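Local coordinates for protein purine nucleoside phosphorylase (Schistosoma mansoni, PDB 5KO5) that probably catalyses the reversible phosphorolysis of purine nucleosides such as inosine and guanosine to the free base and ribose 1-phosphate, and can bind cytosine, at residues 12-17 and 55-60; 67-72 and 82-87; 162-167 and 226-231. All blocks are in the same frame, centred on the assembly; numbering follows the deposited sequence. Where two conformers were deposited one is given.

Interaction 1. Residues 12-17 and 55-60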
# COMPACT_ATOMS: atom_id res chain seq x y z
N ALA A 12 -20.06 -17.45 -8.35
CA ALA A 12 -19.32 -18.63 -7.90
C ALA A 12 -20.17 -19.89 -8.05
O ALA A 12 -19.65 -20.96 -8.39
CB ALA A 12 -18.87 -18.46 -6.45
N SER A 13 -21.49 -19.78 -7.83
CA SER A 13 -22.38 -20.93 -7.99
C SER A 13 -22.41 -21.41 -9.44
O SER A 13 -22.45 -22.61 -9.71
CB SER A 13 -23.81 -20.57 -7.55
OG SER A 13 -23.92 -20.34 -6.16
N MET A 14 -22.42 -20.47 -10.39
CA MET A 14 -22.46 -20.86 -11.79
C MET A 14 -21.19 -21.61 -12.18
O MET A 14 -21.25 -22.60 -12.92
CB MET A 14 -22.67 -19.63 -12.68
CG MET A 14 -22.82 -19.98 -14.15
SD MET A 14 -23.24 -18.57 -15.19
CE MET A 14 -23.55 -19.40 -16.75
N ALA A 15 -20.04 -21.16 -11.68
CA ALA A 15 -18.79 -21.88 -11.93
C ALA A 15 -18.81 -23.25 -11.28
O ALA A 15 -18.39 -24.24 -11.89
CB ALA A 15 -17.61 -21.05 -11.43
N ALA A 16 -19.29 -23.34 -10.03
CA ALA A 16 -19.30 -24.63 -9.35
C ALA A 16 -20.26 -25.61 -10.03
O ALA A 16 -19.96 -26.80 -10.14
CB ALA A 16 -19.63 -24.44 -7.87
N ASP A 17 -21.40 -25.11 -10.51
CA ASP A 17 -22.34 -25.97 -11.24
C ASP A 17 -21.69 -26.60 -12.46
O ASP A 17 -21.85 -27.80 -12.71
CB ASP A 17 -23.56 -25.16 -11.67
CG ASP A 17 -24.51 -24.87 -10.53
OD1 ASP A 17 -24.37 -25.50 -9.46
OD2 ASP A 17 -25.41 -24.03 -10.71
N ILE A 55 -14.52 -22.48 -17.78
CA ILE A 55 -15.36 -22.42 -16.59
C ILE A 55 -16.07 -21.07 -16.57
O ILE A 55 -15.39 -20.03 -16.59
CB ILE A 55 -14.55 -22.62 -15.31
CG1 ILE A 55 -13.76 -23.93 -15.36
CG2 ILE A 55 -15.49 -22.59 -14.08
CD1 ILE A 55 -12.77 -24.05 -14.22
N PRO A 56 -17.40 -21.03 -16.50
CA PRO A 56 -18.10 -19.75 -16.41
C PRO A 56 -17.59 -18.91 -15.25
O PRO A 56 -17.44 -19.39 -14.12
CB PRO A 56 -19.56 -20.16 -16.19
CG PRO A 56 -19.66 -21.53 -16.74
CD PRO A 56 -18.33 -22.18 -16.50
N ASN A 57 -17.30 -17.65 -15.54
CA ASN A 57 -16.91 -16.62 -14.59
C ASN A 57 -15.49 -16.77 -14.06
O ASN A 57 -15.10 -15.98 -13.20
CB ASN A 57 -17.87 -16.47 -13.40
CG ASN A 57 -19.28 -16.19 -13.84
OD1 ASN A 57 -19.50 -15.39 -14.75
ND2 ASN A 57 -20.24 -16.87 -13.23
N PHE A 58 -14.70 -17.74 -14.52
CA PHE A 58 -13.33 -17.80 -14.07
C PHE A 58 -12.53 -16.66 -14.69
O PHE A 58 -12.85 -16.20 -15.79
CB PHE A 58 -12.69 -19.15 -14.42
CG PHE A 58 -12.47 -20.03 -13.21
CD1 PHE A 58 -13.54 -20.38 -12.40
CD2 PHE A 58 -11.21 -20.48 -12.88
CE1 PHE A 58 -13.36 -21.18 -11.28
CE2 PHE A 58 -11.01 -21.28 -11.75
CZ PHE A 58 -12.09 -21.63 -10.96
N PRO A 59 -11.52 -16.16 -13.99
CA PRO A 59 -10.74 -15.03 -14.51
C PRO A 59 -9.99 -15.35 -15.79
O PRO A 59 -9.47 -16.46 -15.98
CB PRO A 59 -9.76 -14.71 -13.36
CG PRO A 59 -9.80 -15.90 -12.46
CD PRO A 59 -11.14 -16.54 -12.62
N LYS A 60 -9.93 -14.36 -16.68
CA LYS A 60 -9.15 -14.47 -17.90
C LYS A 60 -7.66 -14.39 -17.57
O LYS A 60 -7.22 -13.45 -16.89
CB LYS A 60 -9.53 -13.34 -18.85
CG LYS A 60 -8.79 -13.33 -20.18
CD LYS A 60 -9.39 -12.30 -21.12
CE LYS A 60 -8.71 -12.30 -22.48
NZ LYS A 60 -8.85 -13.62 -23.16

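Interaction 2. Residues 67-72 and 82-87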
# COMPACT_ATOMS: atom_id res chain seq x y z
N VAL A 67 -0.05 -22.11 -18.08
CA VAL A 67 -1.12 -23.06 -17.81
C VAL A 67 -2.19 -22.46 -16.90
O VAL A 67 -1.90 -21.61 -16.04
CB VAL A 67 -0.54 -24.37 -17.24
CG1 VAL A 67 0.03 -24.14 -15.84
CG2 VAL A 67 -1.59 -25.48 -17.23
N GLY A 68 -3.43 -22.89 -17.09
CA GLY A 68 -4.53 -22.46 -16.26
C GLY A 68 -5.65 -23.49 -16.23
O GLY A 68 -6.60 -23.40 -17.02
N ASN A 69 -5.54 -24.48 -15.35
CA ASN A 69 -6.49 -25.58 -15.27
C ASN A 69 -6.88 -25.81 -13.82
O ASN A 69 -6.06 -25.66 -12.91
CB ASN A 69 -5.87 -26.90 -15.74
CG ASN A 69 -5.52 -26.90 -17.21
OD1 ASN A 69 -6.30 -26.44 -18.05
ND2 ASN A 69 -4.35 -27.42 -17.53
N LEU A 70 -8.14 -26.19 -13.61
CA LEU A 70 -8.57 -26.80 -12.37
C LEU A 70 -8.50 -28.31 -12.56
O LEU A 70 -9.01 -28.84 -13.55
CB LEU A 70 -10.02 -26.40 -12.08
CG LEU A 70 -10.43 -26.14 -10.63
CD1 LEU A 70 -9.59 -25.02 -10.03
CD2 LEU A 70 -11.91 -25.80 -10.58
N VAL A 71 -7.85 -29.01 -11.62
CA VAL A 71 -7.67 -30.45 -11.71
C VAL A 71 -8.33 -31.09 -10.50
O VAL A 71 -8.01 -30.75 -9.35
CB VAL A 71 -6.18 -30.83 -11.80
CG1 VAL A 71 -6.02 -32.33 -11.99
CG2 VAL A 71 -5.50 -30.05 -12.92
N LEU A 72 -9.27 -32.01 -10.74
CA LEU A 72 -9.98 -32.70 -9.68
C LEU A 72 -9.71 -34.20 -9.77
O LEU A 72 -9.57 -34.75 -10.86
CB LEU A 72 -11.49 -32.47 -9.77
CG LEU A 72 -11.94 -31.03 -9.54
CD1 LEU A 72 -12.12 -30.29 -10.86
CD2 LEU A 72 -13.21 -30.99 -8.71
N ALA A 82 -7.35 -28.95 -7.39
CA ALA A 82 -6.09 -28.21 -7.45
C ALA A 82 -6.18 -27.08 -8.46
O ALA A 82 -6.78 -27.24 -9.53
CB ALA A 82 -4.95 -29.14 -7.88
N MET A 83 -5.54 -25.95 -8.15
CA MET A 83 -5.33 -24.90 -9.15
C MET A 83 -3.98 -25.14 -9.81
O MET A 83 -2.94 -25.05 -9.16
CB MET A 83 -5.39 -23.52 -8.51
CG MET A 83 -6.75 -23.18 -7.95
SD MET A 83 -6.93 -21.46 -7.44
CE MET A 83 -7.00 -20.63 -9.04
N GLN A 84 -4.00 -25.45 -11.11
CA GLN A 84 -2.78 -25.61 -11.89
C GLN A 84 -2.58 -24.32 -12.66
O GLN A 84 -3.20 -24.10 -13.71
CB GLN A 84 -2.92 -26.81 -12.82
CG GLN A 84 -1.62 -27.19 -13.50
CD GLN A 84 -1.79 -28.39 -14.37
OE1 GLN A 84 -2.69 -28.44 -15.22
NE2 GLN A 84 -0.94 -29.39 -14.17
N GLY A 85 -1.71 -23.46 -12.15
CA GLY A 85 -1.63 -22.11 -12.69
C GLY A 85 -2.22 -21.12 -11.71
O GLY A 85 -3.38 -20.71 -11.81
N ARG A 86 -1.40 -20.74 -10.74
CA ARG A 86 -1.81 -19.87 -9.66
C ARG A 86 -2.00 -18.44 -10.16
O ARG A 86 -1.31 -17.98 -11.07
CB ARG A 86 -0.69 -19.88 -8.63
CG ARG A 86 -0.97 -19.18 -7.36
CD ARG A 86 0.20 -19.41 -6.47
NE ARG A 86 -0.13 -19.13 -5.09
CZ ARG A 86 0.60 -19.55 -4.07
NH1 ARG A 86 1.70 -20.27 -4.30
NH2 ARG A 86 0.24 -19.26 -2.84
N LEU A 87 -2.95 -17.74 -9.56
CA LEU A 87 -3.19 -16.34 -9.89
C LEU A 87 -2.46 -15.48 -8.86
O LEU A 87 -2.76 -15.55 -7.67
CB LEU A 87 -4.69 -16.03 -9.86
CG LEU A 87 -5.56 -16.96 -10.70
CD1 LEU A 87 -7.02 -16.63 -10.46
CD2 LEU A 87 -5.20 -16.83 -12.16

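Interaction 3. Residues 162-167 and 226-231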
# COMPACT_ATOMS: atom_id res chain seq x y z
N PRO A 162 -13.33 -10.03 9.01
CA PRO A 162 -12.83 -11.30 9.55
C PRO A 162 -11.67 -11.09 10.50
O PRO A 162 -10.83 -10.21 10.30
CB PRO A 162 -12.35 -12.06 8.30
CG PRO A 162 -12.79 -11.28 7.13
CD PRO A 162 -13.11 -9.89 7.57
N ASP A 163 -11.62 -11.93 11.52
CA ASP A 163 -10.46 -12.05 12.39
C ASP A 163 -9.50 -13.08 11.80
O ASP A 163 -9.93 -14.15 11.34
CB ASP A 163 -10.90 -12.51 13.78
CG ASP A 163 -9.75 -12.93 14.63
OD1 ASP A 163 -9.05 -12.06 15.17
OD2 ASP A 163 -9.53 -14.16 14.77
N LEU A 164 -8.21 -12.75 11.80
CA LEU A 164 -7.20 -13.62 11.21
C LEU A 164 -6.37 -14.36 12.24
O LEU A 164 -5.35 -14.97 11.88
CB LEU A 164 -6.30 -12.80 10.28
CG LEU A 164 -7.03 -12.09 9.15
CD1 LEU A 164 -6.05 -11.26 8.34
CD2 LEU A 164 -7.73 -13.08 8.23
N SER A 165 -6.77 -14.32 13.51
CA SER A 165 -6.00 -14.91 14.60
C SER A 165 -5.83 -16.42 14.43
O SER A 165 -4.85 -16.99 14.92
CB SER A 165 -6.66 -14.62 15.94
OG SER A 165 -6.75 -13.22 16.16
N ASN A 166 -6.77 -17.08 13.75
CA ASN A 166 -6.70 -18.51 13.50
C ASN A 166 -6.70 -18.81 12.01
O ASN A 166 -7.21 -19.85 11.57
CB ASN A 166 -7.81 -19.27 14.23
CG ASN A 166 -7.82 -19.00 15.72
OD1 ASN A 166 -8.86 -18.67 16.30
ND2 ASN A 166 -6.66 -19.13 16.35
N ALA A 167 -6.12 -17.91 11.22
CA ALA A 167 -6.07 -18.11 9.77
C ALA A 167 -5.23 -19.33 9.41
O ALA A 167 -5.55 -20.03 8.44
CB ALA A 167 -5.51 -16.86 9.10
N GLU A 226 -5.01 -15.59 -0.79
CA GLU A 226 -5.79 -16.82 -0.76
C GLU A 226 -6.14 -17.21 0.66
O GLU A 226 -7.26 -17.67 0.92
CB GLU A 226 -5.01 -17.96 -1.42
CG GLU A 226 -4.81 -17.80 -2.90
CD GLU A 226 -3.46 -17.23 -3.25
OE1 GLU A 226 -3.01 -16.31 -2.55
OE2 GLU A 226 -2.84 -17.70 -4.24
N VAL A 227 -5.19 -17.05 1.59
CA VAL A 227 -5.45 -17.33 3.00
C VAL A 227 -6.63 -16.51 3.51
O VAL A 227 -7.49 -17.02 4.23
CB VAL A 227 -4.18 -17.06 3.84
CG1 VAL A 227 -4.52 -17.14 5.33
CG2 VAL A 227 -3.08 -18.05 3.49
N ILE A 228 -6.68 -15.23 3.14
CA ILE A 228 -7.73 -14.36 3.65
C ILE A 228 -9.08 -14.75 3.07
O ILE A 228 -10.07 -14.80 3.79
CB ILE A 228 -7.36 -12.89 3.38
CG1 ILE A 228 -6.23 -12.49 4.33
CG2 ILE A 228 -8.57 -11.97 3.53
CD1 ILE A 228 -5.61 -11.11 4.04
N ILE A 229 -9.14 -15.05 1.77
CA ILE A 229 -10.41 -15.46 1.19
C ILE A 229 -10.88 -16.77 1.81
O ILE A 229 -12.07 -16.92 2.13
CB ILE A 229 -10.32 -15.54 -0.35
CG1 ILE A 229 -9.99 -14.16 -0.95
CG2 ILE A 229 -11.64 -16.07 -0.93
CD1 ILE A 229 -10.95 -13.03 -0.54
N ALA A 230 -9.96 -17.71 2.01
CA ALA A 230 -10.31 -18.98 2.65
C ALA A 230 -10.81 -18.75 4.07
O ALA A 230 -11.86 -19.28 4.47
CB ALA A 230 -9.10 -19.91 2.64
N CYS A 231 -10.07 -17.96 4.86
CA CYS A 231 -10.46 -17.69 6.24
C CYS A 231 -11.83 -17.02 6.29
O CYS A 231 -12.67 -17.35 7.13
CB CYS A 231 -9.39 -16.80 6.88
SG CYS A 231 -9.71 -16.37 8.61

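Interaction 1. Residues 12-17 and 55-60
Met14 and Pro56 cross at about a right angle, the thioether chain of the helix residue meeting Pro56 CB, with Met14 CG 3.8 Å from that atom. CG of Met14 stands anti to the backbone N (chi1 -176°), and the extended chain beyond it keeps SD and CE beside the same Pro56 CB. Asn57 is crossed at a similar angle by the methionine, and its amide nitrogen comes close to the root of that chain, Asn57 ND2 lying 3.7 Å from Met14 CB. This is a van der Waals approach; the hydrogen bond of ND2 goes instead to the backbone O of Asn11, one turn earlier on helix 9-23, and ties the loop to the helix. At Ala15 the backbones come closest, CA to CA of Pro56 5.0 Å, and the side chain there is a methyl. Ala15 CB meets three groups: the carbonyl Pro56 O at 3.2 Å, Ile55 CG2 at 3.7 Å, and Phe58 CD1 at 4.2 Å, where the methyl lies at the ring edge near the ring plane. One face of that ring is taken by Ile55 CD1, 3.9 Å above its centre, a CH-pi type of contact inside the loop. Helix 95-108 is the next neighbour, Val104 against Ala15 and Leu100 against Phe58. The loop holds its shape through a type II beta turn from Ile55 to Phe58, closed by Phe58 N to Ile55 O at 3.2 Å, with Asn57 at the positive phi (74°) that this turn requires. A type II turn with Pro56 and Asn57 at its two central positions is thus docked on the N-terminal helix 9-23, at the periphery of the phosphorylase-superfamily alpha/beta fold.

Interaction 2. Residues 67-72 and 82-87
Asn69 and Gln84 are joined three times, twice through the backbone and once through their side chains, as a hydrogen-bonded pair of an antiparallel beta hairpin made by strands 69-75 and 78-84. Gln84 N gives a short bond of 2.7 Å to Asn69 O, and Asn69 N returns one of 2.9 Å to Gln84 O. The two side chains run side by side and point the same way from the sheet. Asn69 ND2 then donates to Gln84 OE1 over 3.0 Å in an almost straight bond, 174° at the hydrogen. The acceptor lies in the amide plane of Asn69, although the two amide planes are turned 56° apart. In Gln84, CG stands anti to the backbone N (chi1 -171°) and the chain runs on extended, which carries the amide out beside Asn69. Two residues on, Val71 and Ala82 repeat the paired backbone bonds. Between them Leu70 and Met83 form a non-hydrogen-bonded pair on the other face, Leu70 CD1 touching Met83 CG at 4.0 Å, and Met83 continues onto Pro101 and Met105 of helix 95-108. On the amide face Val71 CG2 and Val67 CG2 both come near Gln84 OE1, and Val67 crosses the glutamine chain at about a right angle. Beyond the hairpin, strand 47-51 pairs with 69-75 and strand 29-32 with 78-84, so the contact lies within the mixed central sheet. Past the last pair, Gly85 has a positive phi, at which a CB would be jammed against the carbonyl of Gln84; separately, the Val67 carbonyl lies where a CB would be. Gly85 CA instead makes a CA-H...O contact of 3.4 Å with Val67 O.

Interaction 3. Residues 162-167 and 226-231
Cys231 SG is anti to its backbone N (chi1 -180°), a setting that carries the sulfur out from helix 224-232 to the loop, where it lies 3.5 Å from the carbonyl Asp163 O and 3.9 Å from Leu164 CD2. Leu164 has CG anti to the carbonyl carbon (chi1 -58°), and its two methyls divide between helix residues: CD2 meets the sulfur, while CD1 approaches Ile228 CG1 at 4.2 Å. Val227 CG1 reaches Ala167 CB at 3.9 Å. Since Val227 and Cys231 are one turn apart, they present their side chains to Ala167 together, and its CB lies 4.3 Å from Cys231 SG. All this is apolar or van der Waals, with no hydrogen bond between the segments. The loop has its own polar bracing, Ser165 OG donating to the syn lone pair of Asp163 OD1 at 2.8 Å and Ala167 N bonding to Leu164 O. That same OD1 takes a weak hydrogen bond from Ile257 N of a second subunit, whose Thr201 also packs on Leu164 and Ile228, so this buried contact adjoins an interface of the trimer. Ile257 lines the cytosine pocket, so the loop of one subunit touches a pocket residue of the next. Within the chain, helix 224-232 is flanked by strand 112-121, with Ile115 against Val227, and by helix 95-108 against Ile229, while strand 131-139 sends His137 to Leu164 and Asn139 to Ile228.

Interaction 1 is peripheral, about 20 Å from the chain centre; interactions 2 and 3 both lie about 12 Å from it, the former partly buried and the latter buried against another subunit. Chemistry follows place: the sheet contact relies on paired backbone bonds, whereas the two helix-loop contacts depend on apolar packing. Interactions 1 and 2 touch, Pro59 CG lying 3.5 Å from Leu87 CD1, and share helix 95-108 as a neighbour, which also borders interaction 3. The centres of interactions 2 and 3 are 22 Å apart, but a salt bridge joins their segments, Arg86 NE to Glu226 OE2 at 3.2 Å; neither residue takes part in the contacts themselves. Interactions 1 and 3 do not meet.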